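Local coordinates for protein 6-phosphogluconolactonase (Shewanella baltica, PDB 3NWP) that probably hydrolyses 6-phosphogluconolactone to 6-phosphogluconate in the oxidative branch of the pentose phosphate pathway, at residues Q30-V33 and K38-L41; V66-A71 and H91-R96; S145-S150 and T169-G174. One frame throughout, in Å; residues are numbered along the deposited sequence. Where two conformers were deposited one is given.

Contact 1: Q30-V33 and K38-L41; sequences QEAV and KASL
Ala32 and Val33 meet Ala39 through methyl groups, without a ring or a flat side-chain end on either side, so the only planar groups in the contact belong to the main chain. The peptide ahead of Ala39 has the Val33 methyl CG2 near it, with CG2 at 4.1 Å from Ala39 N. Nearby, two carbonyl oxygens approach without bonding, Ala32 O lying 3.9 Å from Lys38 O. The centre of the contact is the single methyl of Ala39, which points at the helix and is received between two neighbours that follow one another in the chain. From one direction comes Ala32 CB, 3.6 Å from Ala39 CB; from another, roughly at right angles to the first, comes Val33 CG2, 3.8 Å from the same carbon. Only one Val33 branch takes part: with CG1 anti to the backbone N (chi1 173°), CG2 sits beside that nitrogen and reaches Ala39. With a methyl on each side, helix and strand can lie close together here, and Asp131 also packs on both Ala32 and Ala39. The Lys38 side chain points away from the helix, touches Tyr67 and ends in a salt bridge with Asp65. Main-chain bonding of Ala39 with Asp65 helps fix the start of the strand. A helix, a short turn and a parallel strand whose first residue, Ala39, packs back on the last part of the helix make up the closing half of a beta-alpha-beta crossover, here running from strand 8-11 through helix 14-36 to strand 39-43 in an alpha/beta sheet of Rossmann-like type.

Contact 2: V66-A71 and H91-R96; sequences VYITLA and HLLQNR
The backbones of Ile68 and Leu93 stay well apart, their CA atoms 9.5 Å from one another, with extended strand on one side and, on the other, an irregular segment folded at Leu93 into an inverse gamma turn closed by a weak bond from Gln94 N to Leu92 O. Side chains bridge the gap. Ile68 points at the loop, and its CG1 arm is fully stretched (chi2 178°), which carries CD1 to the far end of its reach. There the one methyl serves two leucines: CD1 lies 4.1 Å from Leu92 CD2 and 4.0 Å from Leu93 CD2. Leu92 comes tip to tip with the isoleucine, whereas Leu93 slides past it in the opposite direction, its side chain advancing on the strand with CD2 leading. The loop belongs to the beta-alpha-beta crossover in which helix 84-91 joins strand 66-74 to its parallel neighbour 101-102, so these leucines cover part of the sheet face near that helix. Phe102 of that next strand touches both Ile68 and Leu93, continuing the apolar cluster onto it. Leu92 also touches Phe53 and Leu56 of helix 50-58, so that it contacts both that helix and Ile68.

Contact 3: S145-S150 and T169-G174; sequences SWFPCS and TTAPHG
In Thr169, OG1 stands between the backbone N and the carbonyl carbon (chi1 63°), which turns the hydroxyl onto the Cys149 carbonyl. Thr169 OG1 donates a hydrogen bond to Cys149 O at 2.9 Å; it meets the carbonyl at a C=O...donor angle of 131° and lies 20° from its plane. Thr169 OG1 also rests 3.3 Å from Cys149 CB. Alongside, the methyl of Thr170 packs on the cysteine, CG2 being 3.6 Å from Cys149 CB. A second site lies deeper: Ala171 CB touches the Phe147 ring obliquely, 3.8 Å from CE1, while the ring also stacks with His142 and packs on Pro168 and Arg175. Residues Phe147 to Ser150 form a type I beta turn, closed by Ser150 N to Phe147 O at 3.2 Å, which presents Cys149 at its corner. The turn leads into helix 153-158, and the partner segment joins strands 163-166 and 175-178, so two loops meet at the surface. Chemically, one directed hydroxyl-carbonyl bond ties Thr169 to the turn and probably helps to place it; apolar packing at Phe147 and Cys149 adds to it, and a weak, doubtful bond from Thr170 N to Cys149 SG may contribute.

Contacts 1 and 2 each have one segment on neighbouring parallel strands, 39-43 and 66-74. Their centres are 13 Å apart, and they are joined directly: Ala39 O is 2.8 Å from Tyr67 N and Leu41 N is 2.8 Å from Tyr67 O, both probable hydrogen bonds. Contact 3 sits on the opposite side of the chain's centre, about 31 Å from contact 1 and 25 Å from contact 2 between centres, although the nearest atoms of contacts 2 and 3 approach to about 5 Å. In alpha/beta enzymes of this type the active site usually lies beyond the C-terminal strand ends. Contact 3, with one of its loops following strand 132-135, is probably nearer to it than contact 1.

Contact 1: Q30-V33 and K38-L41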
ATOM      1  N   GLN A  30       1.033  17.375   1.783  1.00 15.38           N
ATOM      2  CA  GLN A  30       1.468  18.757   1.988  1.00 16.43           C
ATOM      3  C   GLN A  30       1.314  19.190   3.446  1.00 16.40           C
ATOM      4  O   GLN A  30       2.191  19.880   3.988  1.00 17.17           O
ATOM      5  CB  GLN A  30       0.784  19.714   1.040  1.00 17.18           C
ATOM      6  CG  GLN A  30       1.345  21.152   1.140  1.00 19.11           C
ATOM      7  CD  GLN A  30       2.776  21.213   0.701  1.00 20.99           C
ATOM      8  OE1 GLN A  30       3.095  20.758  -0.407  1.00 21.30           O
ATOM      9  NE2 GLN A  30       3.663  21.738   1.575  1.00 19.00           N
ATOM     10  N   GLU A  31       0.236  18.802   4.119  0.50 13.95           N
ATOM     11  CA  GLU A  31       0.096  19.168   5.529  0.50 14.27           C
ATOM     12  C   GLU A  31       1.192  18.494   6.394  0.50 15.63           C
ATOM     13  O   GLU A  31       1.643  19.050   7.426  0.50 15.15           O
ATOM     14  CB  GLU A  31      -1.317  18.791   6.012  0.50 14.75           C
ATOM     15  CG  GLU A  31      -2.408  19.599   5.367  0.50 14.94           C
ATOM     16  CD  GLU A  31      -3.822  19.026   5.482  0.50 27.94           C
ATOM     17  OE1 GLU A  31      -4.016  17.882   5.948  0.50 30.67           O
ATOM     18  OE2 GLU A  31      -4.753  19.744   5.048  0.50 33.57           O
ATOM     19  N   ALA A  32       1.634  17.291   6.015  1.00 15.75           N
ATOM     20  CA  ALA A  32       2.733  16.653   6.670  1.00 14.77           C
ATOM     21  C   ALA A  32       4.061  17.351   6.423  1.00 16.39           C
ATOM     22  O   ALA A  32       4.811  17.538   7.367  1.00 16.08           O
ATOM     23  CB  ALA A  32       2.809  15.162   6.311  1.00 15.55           C
ATOM     24  N   VAL A  33       4.338  17.756   5.192  1.00 15.80           N
ATOM     25  CA  VAL A  33       5.527  18.570   4.879  1.00 16.90           C
ATOM     26  C   VAL A  33       5.465  19.856   5.699  1.00 17.98           C
ATOM     27  O   VAL A  33       6.477  20.251   6.333  1.00 18.59           O
ATOM     28  CB  VAL A  33       5.669  18.871   3.414  1.00 17.84           C
ATOM     29  CG1 VAL A  33       6.843  19.894   3.160  1.00 18.13           C
ATOM     30  CG2 VAL A  33       5.884  17.588   2.605  1.00 15.89           C
ATOM     31  N   LYS A  38       9.182  16.871   6.173  1.00 18.95           N
ATOM     32  CA  LYS A  38       9.254  15.796   5.204  1.00 19.40           C
ATOM     33  C   LYS A  38       8.024  14.919   5.486  1.00 20.64           C
ATOM     34  O   LYS A  38       7.565  14.837   6.635  1.00 25.60           O
ATOM     35  CB  LYS A  38      10.494  14.941   5.383  1.00 20.87           C
ATOM     36  CG  LYS A  38      11.858  15.647   5.079  1.00 27.03           C
ATOM     37  CD  LYS A  38      12.005  15.923   3.548  1.00 28.44           C
ATOM     38  CE  LYS A  38      13.305  16.594   3.111  1.00 34.98           C
ATOM     39  NZ  LYS A  38      13.215  17.990   3.411  1.00 38.15           N
ATOM     40  N   ALA A  39       7.518  14.295   4.441  1.00 16.88           N
ATOM     41  CA  ALA A  39       6.355  13.439   4.553  1.00 17.02           C
ATOM     42  C   ALA A  39       6.708  12.093   3.956  1.00 15.83           C
ATOM     43  O   ALA A  39       7.729  11.939   3.308  1.00 17.29           O
ATOM     44  CB  ALA A  39       5.176  14.046   3.820  1.00 17.76           C
ATOM     45  N   SER A  40       5.887  11.082   4.255  1.00 15.04           N
ATOM     46  CA  SER A  40       6.074   9.744   3.701  1.00 16.78           C
ATOM     47  C   SER A  40       4.757   9.176   3.193  1.00 15.64           C
ATOM     48  O   SER A  40       3.684   9.342   3.789  1.00 15.78           O
ATOM     49  CB  SER A  40       6.730   8.793   4.686  1.00 18.91           C
ATOM     50  OG  SER A  40       5.988   8.689   5.862  1.00 17.51           O
ATOM     51  N   LEU A  41       4.866   8.544   2.027  1.00 14.90           N
ATOM     52  CA  LEU A  41       3.778   7.906   1.290  1.00 13.70           C
ATOM     53  C   LEU A  41       4.150   6.455   0.951  1.00 15.46           C
ATOM     54  O   LEU A  41       5.244   6.189   0.437  1.00 14.65           O
ATOM     55  CB  LEU A  41       3.576   8.650   0.013  1.00 14.84           C
ATOM     56  CG  LEU A  41       2.597   8.085  -1.001  1.00 14.31           C
ATOM     57  CD1 LEU A  41       1.147   8.074  -0.469  1.00 12.79           C
ATOM     58  CD2 LEU A  41       2.680   8.846  -2.411  1.00 14.61           C
TER

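Contact 2: V66-A71 and H91-R96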
ATOM      1  N   VAL A  66       8.851  14.659  -0.055  1.00 15.99           N
ATOM      2  CA  VAL A  66       8.004  13.441   0.170  1.00 15.42           C
ATOM      3  C   VAL A  66       8.841  12.232  -0.131  1.00 16.42           C
ATOM      4  O   VAL A  66       9.408  12.096  -1.252  1.00 19.74           O
ATOM      5  CB  VAL A  66       6.719  13.447  -0.687  1.00 16.53           C
ATOM      6  CG1 VAL A  66       5.898  12.125  -0.422  1.00 16.15           C
ATOM      7  CG2 VAL A  66       5.893  14.714  -0.458  1.00 16.45           C
ATOM      8  N   TYR A  67       8.927  11.310   0.835  1.00 16.63           N
ATOM      9  CA  TYR A  67       9.563  10.023   0.677  1.00 17.36           C
ATOM     10  C   TYR A  67       8.516   9.006   0.299  1.00 16.22           C
ATOM     11  O   TYR A  67       7.447   8.972   0.916  1.00 17.77           O
ATOM     12  CB  TYR A  67      10.229   9.596   1.982  1.00 19.45           C
ATOM     13  CG  TYR A  67      11.442  10.368   2.365  1.00 22.04           C
ATOM     14  CD1 TYR A  67      11.339  11.612   2.936  1.00 26.27           C
ATOM     15  CD2 TYR A  67      12.700   9.770   2.282  1.00 33.35           C
ATOM     16  CE1 TYR A  67      12.485  12.323   3.333  1.00 36.81           C
ATOM     17  CE2 TYR A  67      13.840  10.463   2.682  1.00 38.92           C
ATOM     18  CZ  TYR A  67      13.713  11.740   3.197  1.00 40.82           C
ATOM     19  OH  TYR A  67      14.816  12.460   3.602  1.00 51.38           O
ATOM     20  N   ILE A  68       8.773   8.197  -0.737  1.00 16.35           N
ATOM     21  CA  ILE A  68       7.799   7.247  -1.221  1.00 14.90           C
ATOM     22  C   ILE A  68       8.369   5.847  -1.271  1.00 16.76           C
ATOM     23  O   ILE A  68       9.520   5.648  -1.632  1.00 16.42           O
ATOM     24  CB  ILE A  68       7.325   7.604  -2.635  1.00 15.19           C
ATOM     25  CG1 ILE A  68       6.833   9.054  -2.709  1.00 14.83           C
ATOM     26  CG2 ILE A  68       6.230   6.605  -3.062  1.00 14.14           C
ATOM     27  CD1 ILE A  68       6.377   9.510  -4.125  1.00 16.16           C
ATOM     28  N   THR A  69       7.603   4.866  -0.798  1.00 14.23           N
ATOM     29  CA  THR A  69       7.989   3.479  -0.941  1.00 15.22           C
ATOM     30  C   THR A  69       6.761   2.615  -1.268  1.00 18.14           C
ATOM     31  O   THR A  69       5.655   3.130  -1.476  1.00 15.52           O
ATOM     32  CB  THR A  69       8.789   2.959   0.273  1.00 17.43           C
ATOM     33  OG1 THR A  69       9.446   1.716  -0.079  1.00 17.59           O
ATOM     34  CG2 THR A  69       7.947   2.766   1.541  1.00 15.89           C
ATOM     35  N   LEU A  70       6.963   1.307  -1.350  1.00 15.34           N
ATOM     36  CA  LEU A  70       5.981   0.328  -1.755  1.00 15.61           C
ATOM     37  C   LEU A  70       5.450  -0.464  -0.572  1.00 15.40           C
ATOM     38  O   LEU A  70       6.192  -0.785   0.382  1.00 15.01           O
ATOM     39  CB  LEU A  70       6.647  -0.682  -2.727  1.00 16.67           C
ATOM     40  CG  LEU A  70       7.318  -0.077  -3.967  1.00 18.50           C
ATOM     41  CD1 LEU A  70       8.085  -1.144  -4.762  1.00 18.57           C
ATOM     42  CD2 LEU A  70       6.260   0.607  -4.838  1.00 19.69           C
ATOM     43  N   ALA A  71       4.172  -0.810  -0.631  1.00 14.41           N
ATOM     44  CA  ALA A  71       3.589  -1.708   0.354  1.00 15.37           C
ATOM     45  C   ALA A  71       4.191  -3.108   0.287  1.00 16.09           C
ATOM     46  O   ALA A  71       4.239  -3.808   1.301  1.00 15.81           O
ATOM     47  CB  ALA A  71       2.032  -1.762   0.223  1.00 14.55           C
ATOM     48  N   HIS A  91       4.525   5.631 -13.843  1.00 19.25           N
ATOM     49  CA  HIS A  91       3.295   6.385 -13.713  1.00 19.24           C
ATOM     50  C   HIS A  91       3.245   7.437 -12.607  1.00 20.81           C
ATOM     51  O   HIS A  91       2.564   8.443 -12.788  1.00 20.92           O
ATOM     52  CB  HIS A  91       2.107   5.436 -13.529  1.00 20.15           C
ATOM     53  CG  HIS A  91       1.921   4.495 -14.668  1.00 23.02           C
ATOM     54  ND1 HIS A  91       1.325   4.882 -15.854  1.00 28.71           N
ATOM     55  CD2 HIS A  91       2.299   3.207 -14.834  1.00 22.94           C
ATOM     56  CE1 HIS A  91       1.336   3.860 -16.697  1.00 32.01           C
ATOM     57  NE2 HIS A  91       1.919   2.831 -16.107  1.00 26.91           N
ATOM     58  N   LEU A  92       3.867   7.192 -11.444  1.00 17.39           N
ATOM     59  CA  LEU A  92       3.842   8.150 -10.347  1.00 16.33           C
ATOM     60  C   LEU A  92       5.020   9.143 -10.386  1.00 16.43           C
ATOM     61  O   LEU A  92       4.838  10.323 -10.144  1.00 18.61           O
ATOM     62  CB  LEU A  92       3.752   7.419  -8.985  1.00 16.23           C
ATOM     63  CG  LEU A  92       3.729   8.297  -7.724  1.00 15.10           C
ATOM     64  CD1 LEU A  92       2.473   9.175  -7.767  1.00 17.37           C
ATOM     65  CD2 LEU A  92       3.702   7.399  -6.444  1.00 17.99           C
ATOM     66  N   LEU A  93       6.235   8.631 -10.631  1.00 17.79           N
ATOM     67  CA  LEU A  93       7.447   9.430 -10.475  1.00 19.13           C
ATOM     68  C   LEU A  93       7.698  10.169 -11.801  1.00 21.73           C
ATOM     69  O   LEU A  93       8.707   9.946 -12.520  1.00 22.27           O
ATOM     70  CB  LEU A  93       8.609   8.539 -10.124  1.00 20.18           C
ATOM     71  CG  LEU A  93       8.469   7.747  -8.840  1.00 22.93           C
ATOM     72  CD1 LEU A  93       9.808   7.016  -8.576  1.00 22.32           C
ATOM     73  CD2 LEU A  93       8.142   8.660  -7.632  1.00 24.57           C
ATOM     74  N   GLN A  94       6.713  10.982 -12.137  1.00 19.68           N
ATOM     75  CA  GLN A  94       6.654  11.719 -13.418  1.00 20.56           C
ATOM     76  C   GLN A  94       6.152  13.130 -13.101  1.00 23.68           C
ATOM     77  O   GLN A  94       5.627  13.403 -12.021  1.00 19.91           O
ATOM     78  CB  GLN A  94       5.682  11.024 -14.359  1.00 23.84           C
ATOM     79  CG  GLN A  94       6.074   9.579 -14.763  1.00 26.00           C
ATOM     80  CD  GLN A  94       7.311   9.523 -15.631  1.00 29.20           C
ATOM     81  OE1 GLN A  94       7.584  10.450 -16.391  1.00 33.95           O
ATOM     82  NE2 GLN A  94       8.086   8.466 -15.506  1.00 26.45           N
ATOM     83  N   ASN A  95       6.306  14.080 -14.027  1.00 22.25           N
ATOM     84  CA  ASN A  95       5.706  15.398 -13.791  1.00 20.51           C
ATOM     85  C   ASN A  95       6.203  16.017 -12.472  1.00 18.48           C
ATOM     86  O   ASN A  95       7.415  15.991 -12.230  1.00 22.53           O
ATOM     87  CB  ASN A  95       4.188  15.308 -13.956  1.00 20.30           C
ATOM     88  CG  ASN A  95       3.805  14.687 -15.292  1.00 28.00           C
ATOM     89  OD1 ASN A  95       4.326  15.121 -16.336  1.00 27.62           O
ATOM     90  ND2 ASN A  95       2.963  13.660 -15.284  1.00 24.30           N
ATOM     91  N   ARG A  96       5.319  16.621 -11.671  1.00 19.02           N
ATOM     92  CA  ARG A  96       5.744  17.309 -10.460  1.00 17.24           C
ATOM     93  C   ARG A  96       6.324  16.317  -9.469  1.00 18.47           C
ATOM     94  O   ARG A  96       7.169  16.655  -8.658  1.00 21.40           O
ATOM     95  CB  ARG A  96       4.619  18.142  -9.882  1.00 19.47           C
ATOM     96  CG  ARG A  96       4.112  19.245 -10.858  1.00 23.50           C
ATOM     97  CD  ARG A  96       3.151  20.224 -10.250  1.00 27.63           C
ATOM     98  NE  ARG A  96       2.983  21.423 -11.112  1.00 30.75           N
ATOM     99  CZ  ARG A  96       1.997  21.638 -11.982  1.00 38.30           C
ATOM    100  NH1 ARG A  96       0.996  20.773 -12.162  1.00 38.50           N
ATOM    101  NH2 ARG A  96       2.007  22.757 -12.685  1.00 39.12           N
TER

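Contact 3: S145-S150 and T169-G174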
ATOM      1  N   SER A 145       1.590  -7.965   0.635  1.00 16.68           N
ATOM      2  CA  SER A 145       1.781  -9.377   0.295  1.00 15.05           C
ATOM      3  C   SER A 145       1.530 -10.249   1.525  1.00 15.42           C
ATOM      4  O   SER A 145       2.260 -11.231   1.789  1.00 17.56           O
ATOM      5  CB  SER A 145       3.133  -9.676  -0.423  1.00 16.00           C
ATOM      6  OG  SER A 145       3.059  -9.318  -1.800  1.00 17.69           O
ATOM      7  N   TRP A 146       0.482  -9.903   2.268  1.00 15.59           N
ATOM      8  CA  TRP A 146      -0.034 -10.685   3.383  1.00 14.77           C
ATOM      9  C   TRP A 146      -1.038 -11.651   2.823  1.00 17.48           C
ATOM     10  O   TRP A 146      -2.201 -11.324   2.620  1.00 19.48           O
ATOM     11  CB  TRP A 146      -0.724  -9.815   4.461  1.00 15.95           C
ATOM     12  CG  TRP A 146       0.019  -8.632   5.001  1.00 15.16           C
ATOM     13  CD1 TRP A 146       1.366  -8.294   4.853  1.00 16.08           C
ATOM     14  CD2 TRP A 146      -0.581  -7.557   5.727  1.00 13.68           C
ATOM     15  NE1 TRP A 146       1.613  -7.086   5.468  1.00 15.55           N
ATOM     16  CE2 TRP A 146       0.422  -6.594   5.972  1.00 14.90           C
ATOM     17  CE3 TRP A 146      -1.885  -7.295   6.155  1.00 15.54           C
ATOM     18  CZ2 TRP A 146       0.158  -5.421   6.665  1.00 15.44           C
ATOM     19  CZ3 TRP A 146      -2.131  -6.100   6.842  1.00 15.86           C
ATOM     20  CH2 TRP A 146      -1.125  -5.183   7.055  1.00 15.66           C
ATOM     21  N   PHE A 147      -0.577 -12.843   2.468  1.00 18.12           N
ATOM     22  CA  PHE A 147      -1.395 -13.786   1.761  1.00 17.10           C
ATOM     23  C   PHE A 147      -1.858 -14.904   2.697  1.00 18.82           C
ATOM     24  O   PHE A 147      -1.022 -15.472   3.424  1.00 20.34           O
ATOM     25  CB  PHE A 147      -0.612 -14.429   0.627  1.00 20.07           C
ATOM     26  CG  PHE A 147      -0.537 -13.610  -0.618  1.00 17.92           C
ATOM     27  CD1 PHE A 147      -1.529 -13.697  -1.572  1.00 20.38           C
ATOM     28  CD2 PHE A 147       0.547 -12.767  -0.853  1.00 19.85           C
ATOM     29  CE1 PHE A 147      -1.451 -12.961  -2.734  1.00 17.41           C
ATOM     30  CE2 PHE A 147       0.596 -12.002  -1.985  1.00 20.32           C
ATOM     31  CZ  PHE A 147      -0.394 -12.106  -2.940  1.00 18.60           C
ATOM     32  N   PRO A 148      -3.118 -15.256   2.625  1.00 20.23           N
ATOM     33  CA  PRO A 148      -3.609 -16.344   3.477  1.00 22.02           C
ATOM     34  C   PRO A 148      -3.059 -17.729   3.067  1.00 23.67           C
ATOM     35  O   PRO A 148      -3.044 -18.638   3.871  1.00 26.03           O
ATOM     36  CB  PRO A 148      -5.116 -16.249   3.323  1.00 26.53           C
ATOM     37  CG  PRO A 148      -5.385 -15.566   2.050  1.00 24.76           C
ATOM     38  CD  PRO A 148      -4.193 -14.664   1.798  1.00 20.91           C
ATOM     39  N   CYS A 149      -2.538 -17.826   1.861  1.00 21.81           N
ATOM     40  CA  CYS A 149      -1.951 -19.067   1.383  1.00 24.30           C
ATOM     41  C   CYS A 149      -0.454 -19.181   1.681  1.00 25.43           C
ATOM     42  O   CYS A 149       0.183 -20.096   1.162  1.00 27.04           O
ATOM     43  CB  CYS A 149      -2.184 -19.130  -0.130  1.00 23.37           C
ATOM     44  SG  CYS A 149      -1.373 -17.780  -1.027  1.00 23.82           S
ATOM     45  N   SER A 150       0.121 -18.262   2.474  1.00 24.30           N
ATOM     46  CA  SER A 150       1.567 -18.257   2.716  1.00 21.54           C
ATOM     47  C   SER A 150       1.907 -18.697   4.151  1.00 22.53           C
ATOM     48  O   SER A 150       1.221 -18.348   5.132  1.00 21.06           O
ATOM     49  CB  SER A 150       2.198 -16.892   2.421  1.00 25.19           C
ATOM     50  OG  SER A 150       1.785 -15.920   3.374  1.00 25.52           O
ATOM     51  N   THR A 169       1.360 -19.321  -2.117  1.00 19.63           N
ATOM     52  CA  THR A 169       1.187 -20.515  -2.915  1.00 22.21           C
ATOM     53  C   THR A 169       0.096 -20.444  -3.960  1.00 24.44           C
ATOM     54  O   THR A 169      -0.018 -21.362  -4.785  1.00 25.37           O
ATOM     55  CB  THR A 169       0.942 -21.739  -2.020  1.00 24.16           C
ATOM     56  OG1 THR A 169      -0.267 -21.554  -1.300  1.00 23.87           O
ATOM     57  CG2 THR A 169       2.136 -21.924  -1.037  1.00 24.90           C
ATOM     58  N   THR A 170      -0.681 -19.366  -3.939  1.00 19.94           N
ATOM     59  CA  THR A 170      -1.810 -19.154  -4.877  1.00 19.68           C
ATOM     60  C   THR A 170      -1.590 -17.952  -5.808  1.00 20.70           C
ATOM     61  O   THR A 170      -2.503 -17.584  -6.552  1.00 22.61           O
ATOM     62  CB  THR A 170      -3.141 -19.006  -4.183  1.00 22.57           C
ATOM     63  OG1 THR A 170      -3.174 -17.811  -3.423  1.00 24.31           O
ATOM     64  CG2 THR A 170      -3.437 -20.251  -3.300  1.00 27.69           C
ATOM     65  N   ALA A 171      -0.404 -17.351  -5.737  1.00 19.28           N
ATOM     66  CA  ALA A 171      -0.008 -16.217  -6.576  1.00 20.11           C
ATOM     67  C   ALA A 171       1.479 -16.349  -6.876  1.00 20.82           C
ATOM     68  O   ALA A 171       2.232 -16.932  -6.081  1.00 22.16           O
ATOM     69  CB  ALA A 171      -0.275 -14.884  -5.854  1.00 19.93           C
ATOM     70  N   PRO A 172       1.917 -15.835  -8.032  1.00 22.00           N
ATOM     71  CA  PRO A 172       3.308 -15.966  -8.436  1.00 23.06           C
ATOM     72  C   PRO A 172       4.277 -15.058  -7.687  1.00 21.38           C
ATOM     73  O   PRO A 172       3.893 -14.015  -7.184  1.00 21.55           O
ATOM     74  CB  PRO A 172       3.292 -15.555  -9.918  1.00 26.11           C
ATOM     75  CG  PRO A 172       2.177 -14.619 -10.030  1.00 24.69           C
ATOM     76  CD  PRO A 172       1.109 -15.211  -9.101  1.00 24.13           C
ATOM     77  N   HIS A 173       5.524 -15.488  -7.699  1.00 20.02           N
ATOM     78  CA  HIS A 173       6.726 -14.710  -7.301  1.00 19.43           C
ATOM     79  C   HIS A 173       6.918 -14.685  -5.782  1.00 18.65           C
ATOM     80  O   HIS A 173       5.956 -14.524  -5.001  1.00 19.05           O
ATOM     81  CB  HIS A 173       6.756 -13.262  -7.855  1.00 19.41           C
ATOM     82  CG  HIS A 173       6.408 -13.162  -9.307  1.00 23.57           C
ATOM     83  ND1 HIS A 173       7.179 -13.733 -10.298  1.00 29.91           N
ATOM     84  CD2 HIS A 173       5.348 -12.602  -9.930  1.00 25.89           C
ATOM     85  CE1 HIS A 173       6.617 -13.508 -11.477  1.00 27.55           C
ATOM     86  NE2 HIS A 173       5.499 -12.834 -11.283  1.00 26.96           N
ATOM     87  N   GLY A 174       8.151 -14.856  -5.388  1.00 19.22           N
ATOM     88  CA  GLY A 174       8.537 -14.512  -4.023  1.00 17.11           C
ATOM     89  C   GLY A 174       8.186 -13.045  -3.797  1.00 17.65           C
ATOM     90  O   GLY A 174       8.287 -12.251  -4.711  1.00 17.65           O
TER